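Local atomic coordinates of ethanolamine utilization protein EutJ (Carboxydothermus hydrogenoformans Z-2901, PDB entry 3H1Q), a protein that binds ATP and probably serves ethanolamine utilization as a member of the actin-like ATPase superfamily. Residues 170-178 and 186-194; 33-44 and 76-84. All coordinates share one frame; numbering follows the deposited sequence.

Interaction 1. Residues 170-178 and 186-194; sequences GGTHLSLVL and FEEAETIKK. With ATP (adenosine-5'-triphosphate), chain C.
The ring of Phe186 lies against one flank of helix 171-178. Thr172 O sits at its edge, in the ring plane. Leu176 CD2 and Ser175 CB come to the ring obliquely. Phe186 reaches them because its CG is anti to the backbone N (chi1 -175°). Lys194 lies over one face of adenine, its CG 3.6 Å above ATP C5. The His173 ring accepts Gly170 N-H in plane at ND1, 2.9 Å from Gly170 N. Ala189 CB packs 3.9 Å from Leu178 CD2.

Ser175 OG is 2.6 Å from Glu190 OE1 and 2.9 Å from Gly171 O, and its single proton could serve either acceptor. Glu190 OE2 accepts a hydrogen bond of 2.6 Å from O2' of ATP. Lys193 stretches past Ser175 and Leu174, and its NZ donates to the same O2' at 2.7 Å. The ribose hydroxyl thus gives its proton to an acid and accepts from an amine.

The two short helix axes come within 8.8 Å and cross at 111°. They form the ribose and adenine side of the ATP pocket, consistent with the actin-like ATPase fold. Helix 199-220 covers Leu174 and Leu178. ATP-binding Gly148, just after strand 141-146, receives the Thr172 hydroxyl.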
loop_
_atom_site.group_PDB
_atom_site.type_symbol
_atom_site.label_atom_id
_atom_site.label_comp_id
_atom_site.label_asym_id
_atom_site.label_seq_id
_atom_site.Cartn_x
_atom_site.Cartn_y
_atom_site.Cartn_z
ATOM N N GLY A 170 -8.395 -6.480 -6.972
ATOM C CA GLY A 170 -8.255 -5.534 -5.869
ATOM C C GLY A 170 -9.474 -4.685 -5.570
ATOM O O GLY A 170 -10.575 -4.916 -6.104
ATOM N N GLY A 171 -9.245 -3.689 -4.717
ATOM C CA GLY A 171 -10.285 -2.838 -4.172
ATOM C C GLY A 171 -11.331 -2.416 -5.169
ATOM O O GLY A 171 -12.504 -2.213 -4.824
ATOM N N THR A 172 -10.918 -2.296 -6.420
ATOM C CA THR A 172 -11.782 -1.666 -7.393
ATOM C C THR A 172 -12.914 -2.591 -7.778
ATOM O O THR A 172 -14.049 -2.169 -7.890
ATOM C CB THR A 172 -10.995 -1.199 -8.620
ATOM O OG1 THR A 172 -9.660 -0.851 -8.220
ATOM C CG2 THR A 172 -11.676 0.013 -9.248
ATOM N N HIS A 173 -12.587 -3.862 -7.958
ATOM C CA HIS A 173 -13.574 -4.853 -8.287
ATOM C C HIS A 173 -14.595 -4.833 -7.186
ATOM O O HIS A 173 -15.768 -4.678 -7.467
ATOM C CB HIS A 173 -12.914 -6.211 -8.419
ATOM C CG HIS A 173 -11.766 -6.213 -9.383
ATOM N ND1 HIS A 173 -10.449 -6.299 -8.975
ATOM C CD2 HIS A 173 -11.737 -6.092 -10.735
ATOM C CE1 HIS A 173 -9.660 -6.254 -10.039
ATOM N NE2 HIS A 173 -10.416 -6.131 -11.116
ATOM N N LEU A 174 -14.143 -4.919 -5.932
ATOM C CA LEU A 174 -15.031 -4.690 -4.799
ATOM C C LEU A 174 -15.950 -3.495 -5.045
ATOM O O LEU A 174 -17.177 -3.641 -5.026
ATOM C CB LEU A 174 -14.271 -4.441 -3.493
ATOM C CG LEU A 174 -13.169 -5.318 -2.907
ATOM C CD1 LEU A 174 -12.703 -4.670 -1.638
ATOM C CD2 LEU A 174 -13.651 -6.680 -2.599
ATOM N N SER A 175 -15.368 -2.316 -5.264
ATOM C CA SER A 175 -16.176 -1.093 -5.422
ATOM C C SER A 175 -17.106 -1.202 -6.627
ATOM O O SER A 175 -18.248 -0.729 -6.578
ATOM C CB SER A 175 -15.288 0.143 -5.557
ATOM O OG SER A 175 -14.212 0.090 -4.633
ATOM N N LEU A 176 -16.589 -1.827 -7.688
ATOM C CA LEU A 176 -17.332 -2.142 -8.879
ATOM C C LEU A 176 -18.424 -3.177 -8.582
ATOM O O LEU A 176 -19.601 -2.941 -8.903
ATOM C CB LEU A 176 -16.387 -2.665 -9.977
ATOM C CG LEU A 176 -15.606 -1.639 -10.824
ATOM C CD1 LEU A 176 -14.531 -2.274 -11.713
ATOM C CD2 LEU A 176 -16.550 -0.804 -11.662
ATOM N N VAL A 177 -18.040 -4.312 -7.974
ATOM C CA VAL A 177 -18.987 -5.365 -7.601
ATOM C C VAL A 177 -20.082 -4.758 -6.731
ATOM O O VAL A 177 -21.233 -5.151 -6.808
ATOM C CB VAL A 177 -18.288 -6.523 -6.902
ATOM N N LEU A 178 -19.730 -3.759 -5.937
ATOM C CA LEU A 178 -20.717 -3.006 -5.190
ATOM C C LEU A 178 -21.527 -2.065 -6.078
ATOM O O LEU A 178 -22.747 -1.998 -5.963
ATOM C CB LEU A 178 -20.037 -2.210 -4.087
ATOM C CG LEU A 178 -21.023 -1.374 -3.282
ATOM C CD1 LEU A 178 -21.755 -2.251 -2.277
ATOM C CD2 LEU A 178 -20.291 -0.232 -2.595
ATOM N N PHE A 186 -19.795 4.773 -10.112
ATOM C CA PHE A 186 -18.604 4.232 -9.440
ATOM C C PHE A 186 -18.073 5.146 -8.307
ATOM O O PHE A 186 -17.664 4.654 -7.247
ATOM C CB PHE A 186 -17.497 3.887 -10.459
ATOM C CG PHE A 186 -16.269 3.209 -9.849
ATOM C CD1 PHE A 186 -16.187 1.817 -9.763
ATOM C CD2 PHE A 186 -15.186 3.965 -9.384
ATOM C CE1 PHE A 186 -15.047 1.196 -9.210
ATOM C CE2 PHE A 186 -14.051 3.348 -8.828
ATOM C CZ PHE A 186 -13.982 1.971 -8.741
ATOM N N GLU A 187 -18.075 6.465 -8.532
ATOM C CA GLU A 187 -17.639 7.397 -7.501
ATOM C C GLU A 187 -18.591 7.213 -6.334
ATOM O O GLU A 187 -18.150 6.896 -5.232
ATOM C CB GLU A 187 -17.622 8.836 -7.995
ATOM N N GLU A 188 -19.892 7.342 -6.585
ATOM C CA GLU A 188 -20.909 7.143 -5.549
ATOM C C GLU A 188 -20.572 5.921 -4.667
ATOM O O GLU A 188 -20.530 6.020 -3.438
ATOM C CB GLU A 188 -22.303 7.032 -6.187
ATOM C CG GLU A 188 -23.486 6.914 -5.211
ATOM C CD GLU A 188 -24.760 6.339 -5.880
ATOM O OE1 GLU A 188 -25.489 7.081 -6.600
ATOM O OE2 GLU A 188 -25.039 5.129 -5.684
ATOM N N ALA A 189 -20.282 4.789 -5.307
ATOM C CA ALA A 189 -19.964 3.568 -4.584
ATOM C C ALA A 189 -18.663 3.647 -3.814
ATOM O O ALA A 189 -18.594 3.151 -2.703
ATOM C CB ALA A 189 -19.955 2.368 -5.516
ATOM N N GLU A 190 -17.630 4.250 -4.395
ATOM C CA GLU A 190 -16.331 4.379 -3.711
ATOM C C GLU A 190 -16.455 5.211 -2.426
ATOM O O GLU A 190 -15.917 4.835 -1.380
ATOM C CB GLU A 190 -15.263 4.964 -4.651
ATOM C CG GLU A 190 -13.837 4.991 -4.091
ATOM C CD GLU A 190 -13.162 3.629 -4.074
ATOM O OE1 GLU A 190 -13.778 2.644 -4.503
ATOM O OE2 GLU A 190 -12.004 3.533 -3.617
ATOM N N THR A 191 -17.173 6.331 -2.511
ATOM C CA THR A 191 -17.493 7.123 -1.331
ATOM C C THR A 191 -18.131 6.224 -0.259
ATOM O O THR A 191 -17.662 6.232 0.871
ATOM C CB THR A 191 -18.380 8.302 -1.680
ATOM N N ILE A 192 -19.138 5.413 -0.614
ATOM C CA ILE A 192 -19.717 4.411 0.323
ATOM C C ILE A 192 -18.665 3.440 0.858
ATOM O O ILE A 192 -18.348 3.458 2.041
ATOM C CB ILE A 192 -20.911 3.556 -0.271
ATOM C CG1 ILE A 192 -22.035 4.410 -0.892
ATOM C CG2 ILE A 192 -21.478 2.620 0.787
ATOM C CD1 ILE A 192 -22.523 5.582 -0.040
ATOM N N LYS A 193 -18.124 2.591 0.002
ATOM C CA LYS A 193 -17.140 1.627 0.444
ATOM C C LYS A 193 -16.194 2.199 1.482
ATOM O O LYS A 193 -15.765 1.500 2.390
ATOM C CB LYS A 193 -16.334 1.129 -0.739
ATOM C CG LYS A 193 -15.297 0.085 -0.416
ATOM C CD LYS A 193 -14.646 -0.365 -1.702
ATOM C CE LYS A 193 -13.375 -1.146 -1.468
ATOM N NZ LYS A 193 -12.181 -0.400 -1.966
ATOM N N LYS A 194 -15.860 3.473 1.356
ATOM C CA LYS A 194 -14.790 4.013 2.188
ATOM C C LYS A 194 -15.239 4.504 3.568
ATOM O O LYS A 194 -14.499 4.359 4.559
ATOM C CB LYS A 194 -13.949 5.055 1.422
ATOM C CG LYS A 194 -12.759 4.414 0.666
ATOM C CD LYS A 194 -11.783 5.424 0.133
ATOM C CE LYS A 194 -12.472 6.447 -0.733
ATOM N NZ LYS A 194 -11.524 7.524 -1.027
HETATM P PG ATP C . -0.397 -0.233 -3.697
HETATM O O1G ATP C . -0.423 0.901 -2.682
HETATM O O2G ATP C . -0.964 -1.526 -3.179
HETATM O O3G ATP C . 0.980 -0.480 -4.299
HETATM P PB ATP C . -2.611 1.226 -4.585
HETATM O O1B ATP C . -3.548 1.391 -5.732
HETATM O O2B ATP C . -2.045 2.497 -4.012
HETATM O O3B ATP C . -1.441 0.164 -4.866
HETATM P PA ATP C . -3.668 0.670 -1.879
HETATM O O1A ATP C . -3.285 2.069 -1.494
HETATM O O2A ATP C . -2.963 -0.478 -1.203
HETATM O O3A ATP C . -3.446 0.410 -3.464
HETATM O "O5'" ATP C . -5.262 0.510 -1.802
HETATM C "C5'" ATP C . -6.200 1.293 -2.518
HETATM C "C4'" ATP C . -7.520 0.594 -2.268
HETATM O "O4'" ATP C . -7.766 0.551 -0.859
HETATM C "C3'" ATP C . -8.675 1.355 -2.872
HETATM O "O3'" ATP C . -9.555 0.473 -3.576
HETATM C "C2'" ATP C . -9.450 1.885 -1.695
HETATM O "O2'" ATP C . -10.847 1.917 -1.964
HETATM C "C1'" ATP C . -9.108 0.931 -0.565
HETATM N N9 ATP C . -9.433 1.685 0.694
HETATM C C8 ATP C . -8.860 2.813 1.168
HETATM N N7 ATP C . -9.480 3.261 2.295
HETATM C C5 ATP C . -10.495 2.421 2.566
HETATM C C6 ATP C . -11.551 2.288 3.607
HETATM N N6 ATP C . -11.659 3.167 4.630
HETATM N N1 ATP C . -12.416 1.244 3.510
HETATM C C2 ATP C . -12.357 0.337 2.519
HETATM N N3 ATP C . -11.420 0.386 1.549
HETATM C C4 ATP C . -10.472 1.388 1.507
#

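Interaction 2. Residues 33-44 and 76-84. With ATP (adenosine-5'-triphosphate), chain C.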
loop_
_atom_site.group_PDB
_atom_site.type_symbol
_atom_site.label_atom_id
_atom_site.label_comp_id
_atom_site.label_asym_id
_atom_site.label_seq_id
_atom_site.Cartn_x
_atom_site.Cartn_y
_atom_site.Cartn_z
ATOM N N VAL A 33 8.559 7.270 -2.062
ATOM C CA VAL A 33 7.365 7.495 -2.818
ATOM C C VAL A 33 6.813 6.138 -3.225
ATOM O O VAL A 33 7.572 5.251 -3.647
ATOM C CB VAL A 33 7.639 8.380 -4.021
ATOM C CG1 VAL A 33 6.341 8.613 -4.842
ATOM C CG2 VAL A 33 8.231 9.703 -3.557
ATOM N N ASP A 34 5.503 5.977 -3.037
ATOM C CA ASP A 34 4.798 4.783 -3.434
ATOM C C ASP A 34 3.875 5.108 -4.578
ATOM O O ASP A 34 2.864 5.822 -4.408
ATOM C CB ASP A 34 3.991 4.227 -2.269
ATOM C CG ASP A 34 3.287 2.900 -2.615
ATOM O OD1 ASP A 34 3.895 1.836 -2.321
ATOM O OD2 ASP A 34 2.142 2.906 -3.184
ATOM N N LEU A 35 4.214 4.581 -5.750
ATOM C CA LEU A 35 3.345 4.758 -6.909
ATOM C C LEU A 35 2.244 3.681 -6.915
ATOM O O LEU A 35 2.448 2.568 -6.413
ATOM C CB LEU A 35 4.166 4.814 -8.200
ATOM C CG LEU A 35 5.175 5.979 -8.251
ATOM C CD1 LEU A 35 5.966 5.976 -9.533
ATOM C CD2 LEU A 35 4.482 7.331 -8.071
ATOM N N GLY A 36 1.056 3.996 -7.411
ATOM C CA GLY A 36 -0.029 3.052 -7.203
ATOM C C GLY A 36 -1.267 3.235 -8.044
ATOM O O GLY A 36 -1.506 4.291 -8.686
ATOM N N THR A 37 -2.055 2.178 -8.025
ATOM C CA THR A 37 -3.285 2.082 -8.756
ATOM C C THR A 37 -4.352 3.040 -8.275
ATOM O O THR A 37 -5.165 3.524 -9.068
ATOM C CB THR A 37 -3.840 0.720 -8.507
ATOM O OG1 THR A 37 -2.758 -0.212 -8.591
ATOM C CG2 THR A 37 -4.923 0.404 -9.495
ATOM N N ALA A 38 -4.409 3.285 -6.971
ATOM C CA ALA A 38 -5.531 4.043 -6.487
ATOM C C ALA A 38 -5.061 5.265 -5.797
ATOM O O ALA A 38 -5.853 6.192 -5.626
ATOM C CB ALA A 38 -6.391 3.226 -5.604
ATOM N N ASP A 39 -3.772 5.287 -5.434
ATOM C CA ASP A 39 -3.190 6.427 -4.698
ATOM C C ASP A 39 -1.670 6.585 -4.828
ATOM O O ASP A 39 -0.941 5.626 -5.123
ATOM C CB ASP A 39 -3.550 6.336 -3.207
ATOM C CG ASP A 39 -3.234 4.968 -2.612
ATOM O OD1 ASP A 39 -2.022 4.591 -2.423
ATOM O OD2 ASP A 39 -4.240 4.249 -2.359
ATOM N N ILE A 40 -1.196 7.804 -4.586
ATOM C CA ILE A 40 0.217 8.076 -4.499
ATOM C C ILE A 40 0.450 8.581 -3.089
ATOM O O ILE A 40 -0.342 9.387 -2.542
ATOM C CB ILE A 40 0.646 9.138 -5.533
ATOM C CG1 ILE A 40 0.514 8.576 -6.943
ATOM C CG2 ILE A 40 2.100 9.629 -5.286
ATOM C CD1 ILE A 40 0.782 9.589 -8.034
ATOM N N VAL A 41 1.521 8.078 -2.489
ATOM C CA VAL A 41 1.831 8.383 -1.125
ATOM C C VAL A 41 3.294 8.785 -1.089
ATOM O O VAL A 41 4.159 8.136 -1.721
ATOM C CB VAL A 41 1.580 7.168 -0.165
ATOM C CG1 VAL A 41 2.029 7.495 1.300
ATOM C CG2 VAL A 41 0.113 6.741 -0.209
ATOM N N LEU A 42 3.567 9.852 -0.340
ATOM C CA LEU A 42 4.915 10.269 -0.074
ATOM C C LEU A 42 5.054 10.221 1.432
ATOM O O LEU A 42 4.166 10.709 2.139
ATOM C CB LEU A 42 5.111 11.697 -0.571
ATOM C CG LEU A 42 6.277 12.453 0.055
ATOM C CD1 LEU A 42 7.524 12.196 -0.752
ATOM C CD2 LEU A 42 5.955 13.902 0.070
ATOM N N VAL A 43 6.178 9.672 1.902
ATOM C CA VAL A 43 6.430 9.408 3.305
ATOM C C VAL A 43 7.866 9.814 3.709
ATOM O O VAL A 43 8.824 9.520 2.985
ATOM C CB VAL A 43 6.166 7.907 3.599
ATOM C CG1 VAL A 43 6.648 7.471 4.982
ATOM C CG2 VAL A 43 4.662 7.581 3.438
ATOM N N VAL A 44 8.002 10.498 4.854
ATOM C CA VAL A 44 9.295 10.875 5.398
ATOM C C VAL A 44 9.478 10.252 6.779
ATOM O O VAL A 44 8.551 10.218 7.575
ATOM C CB VAL A 44 9.450 12.433 5.546
ATOM C CG1 VAL A 44 10.846 12.788 6.071
ATOM C CG2 VAL A 44 9.203 13.156 4.250
ATOM N N ILE A 76 1.420 15.141 -9.280
ATOM C CA ILE A 76 1.037 14.624 -7.945
ATOM C C ILE A 76 2.261 14.558 -7.031
ATOM O O ILE A 76 2.280 15.205 -5.977
ATOM C CB ILE A 76 0.300 13.231 -7.980
ATOM C CG1 ILE A 76 -0.994 13.265 -8.819
ATOM C CG2 ILE A 76 0.017 12.716 -6.552
ATOM C CD1 ILE A 76 -2.042 14.260 -8.334
ATOM N N VAL A 77 3.292 13.818 -7.418
ATOM C CA VAL A 77 4.481 13.811 -6.575
ATOM C C VAL A 77 4.941 15.235 -6.272
ATOM O O VAL A 77 5.207 15.584 -5.123
ATOM C CB VAL A 77 5.611 13.059 -7.196
ATOM C CG1 VAL A 77 6.860 13.164 -6.329
ATOM C CG2 VAL A 77 5.179 11.632 -7.403
ATOM N N ARG A 78 5.008 16.079 -7.302
ATOM C CA ARG A 78 5.382 17.461 -7.061
ATOM C C ARG A 78 4.492 18.106 -6.018
ATOM O O ARG A 78 5.005 18.699 -5.076
ATOM C CB ARG A 78 5.461 18.257 -8.349
ATOM C CG ARG A 78 6.797 18.029 -8.980
ATOM C CD ARG A 78 6.962 18.737 -10.292
ATOM N NE ARG A 78 6.753 20.178 -10.181
ATOM C CZ ARG A 78 7.720 21.075 -10.053
ATOM N NH1 ARG A 78 8.996 20.690 -10.004
ATOM N NH2 ARG A 78 7.400 22.364 -9.958
ATOM N N GLU A 79 3.175 17.960 -6.138
ATOM C CA GLU A 79 2.293 18.680 -5.211
ATOM C C GLU A 79 2.413 18.149 -3.760
ATOM O O GLU A 79 2.318 18.921 -2.787
ATOM C CB GLU A 79 0.842 18.774 -5.732
ATOM C CG GLU A 79 -0.071 17.569 -5.499
ATOM C CD GLU A 79 -1.236 17.476 -6.546
ATOM O OE1 GLU A 79 -0.966 17.337 -7.789
ATOM O OE2 GLU A 79 -2.429 17.529 -6.115
ATOM N N LEU A 80 2.680 16.842 -3.649
ATOM C CA LEU A 80 2.915 16.195 -2.373
ATOM C C LEU A 80 4.204 16.714 -1.754
ATOM O O LEU A 80 4.173 17.235 -0.628
ATOM C CB LEU A 80 2.958 14.672 -2.519
ATOM C CG LEU A 80 1.715 13.986 -3.083
ATOM C CD1 LEU A 80 1.952 12.524 -3.121
ATOM C CD2 LEU A 80 0.440 14.295 -2.296
ATOM N N LYS A 81 5.317 16.602 -2.487
ATOM C CA LYS A 81 6.602 17.118 -2.027
ATOM C C LYS A 81 6.475 18.520 -1.479
ATOM O O LYS A 81 7.108 18.860 -0.480
ATOM C CB LYS A 81 7.616 17.146 -3.144
ATOM C CG LYS A 81 9.023 17.347 -2.662
ATOM C CD LYS A 81 10.016 17.004 -3.748
ATOM C CE LYS A 81 10.625 18.251 -4.360
ATOM N NZ LYS A 81 11.761 18.749 -3.550
ATOM N N ALA A 82 5.644 19.334 -2.110
ATOM C CA ALA A 82 5.528 20.707 -1.681
ATOM C C ALA A 82 4.697 20.809 -0.438
ATOM O O ALA A 82 4.970 21.636 0.410
ATOM C CB ALA A 82 4.947 21.548 -2.761
ATOM N N LYS A 83 3.670 19.980 -0.323
ATOM C CA LYS A 83 2.805 20.071 0.845
ATOM C C LYS A 83 3.634 19.739 2.054
ATOM O O LYS A 83 3.645 20.478 3.043
ATOM C CB LYS A 83 1.624 19.107 0.775
ATOM C CG LYS A 83 0.774 19.169 2.052
ATOM C CD LYS A 83 -0.711 18.874 1.868
ATOM C CE LYS A 83 -0.930 17.492 1.321
ATOM N NZ LYS A 83 -2.388 17.195 1.164
ATOM N N VAL A 84 4.332 18.613 1.946
ATOM C CA VAL A 84 5.123 18.093 3.034
ATOM C C VAL A 84 6.196 19.115 3.338
ATOM O O VAL A 84 6.447 19.431 4.507
ATOM C CB VAL A 84 5.694 16.708 2.687
ATOM C CG1 VAL A 84 6.920 16.384 3.527
ATOM C CG2 VAL A 84 4.611 15.660 2.869
HETATM P PG ATP C . -0.397 -0.233 -3.697
HETATM O O1G ATP C . -0.423 0.901 -2.682
HETATM O O2G ATP C . -0.964 -1.526 -3.179
HETATM O O3G ATP C . 0.980 -0.480 -4.299
HETATM P PB ATP C . -2.611 1.226 -4.585
HETATM O O1B ATP C . -3.548 1.391 -5.732
HETATM O O2B ATP C . -2.045 2.497 -4.012
HETATM O O3B ATP C . -1.441 0.164 -4.866
HETATM P PA ATP C . -3.668 0.670 -1.879
HETATM O O1A ATP C . -3.285 2.069 -1.494
HETATM O O2A ATP C . -2.963 -0.478 -1.203
HETATM O O3A ATP C . -3.446 0.410 -3.464
HETATM O "O5'" ATP C . -5.262 0.510 -1.802
HETATM C "C5'" ATP C . -6.200 1.293 -2.518
HETATM C "C4'" ATP C . -7.520 0.594 -2.268
HETATM O "O4'" ATP C . -7.766 0.551 -0.859
HETATM C "C3'" ATP C . -8.675 1.355 -2.872
HETATM O "O3'" ATP C . -9.555 0.473 -3.576
HETATM C "C2'" ATP C . -9.450 1.885 -1.695
HETATM O "O2'" ATP C . -10.847 1.917 -1.964
HETATM C "C1'" ATP C . -9.108 0.931 -0.565
HETATM N N9 ATP C . -9.433 1.685 0.694
HETATM C C8 ATP C . -8.860 2.813 1.168
HETATM N N7 ATP C . -9.480 3.261 2.295
HETATM C C5 ATP C . -10.495 2.421 2.566
HETATM C C6 ATP C . -11.551 2.288 3.607
HETATM N N6 ATP C . -11.659 3.167 4.630
HETATM N N1 ATP C . -12.416 1.244 3.510
HETATM C C2 ATP C . -12.357 0.337 2.519
HETATM N N3 ATP C . -11.420 0.386 1.549
HETATM C C4 ATP C . -10.472 1.388 1.507
#
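Ile40, Leu42 and Val44 point from one face of strand 39-44 toward helix 76-84, where Ile76, Leu80 and Val84 point back. Leu42 and Val84 meet tip to tip, with Leu42 CD2 3.6 Å from Val84 CG2. Leu42 gets there with CG anti to its own N (chi1 159°), and the same methyl also lies over the helix backbone at Leu80 and Lys81. Ile40 crosses two partners at a slant. Its CD1 touches Ile76 CG2 at 3.5 Å, while its CG2 branch meets Leu80 CD1 at 3.6 Å. Val44 CG2 lies 4.0 Å from Val84 CG1. On the neighbouring strand, Val33 CG1 meets Val77 CG2 at a slant, 4.1 Å away. The contact is buried and apolar. Strand and helix run in roughly the same direction, 34° apart.

Val41 and Val43 point away from this helix; their side chains touch Pro265 and Ala269 of helix 263-269. The sheet is therefore packed between helices. The turn between the strands faces ATP. The backbone of Thr37 and Ala38 lies close to the beta phosphate, though the position of O1B is doubtful. The carboxylate of Asp39 lies beside the alpha and beta phosphates. Two antiparallel strands joined by a turn at the phosphates are consistent with the phosphate 1 loop of the actin, Hsp70 and sugar kinase superfamily, here packed on helix 70-87.

Overall arrangement
Interaction 2 comes first along the chain and closes before interaction 1 opens. Their centres lie 22 Å apart. The nearest atoms are about 5 Å apart, and the two do not touch. Interaction 2 belongs to the five-stranded sheet that holds strands 30-34 and 39-45, with helix 70-87 packed against it. Interaction 1 pairs helices 171-182 and 186-194, which follow the strands 141-146, 151-157 and 160-164 of the second sheet. ATP joins them: residues 33-44 face its phosphates, while residues 186-194 hold its ribose. Nucleotide bound between two such halves is consistent with the actin-like ATPase fold.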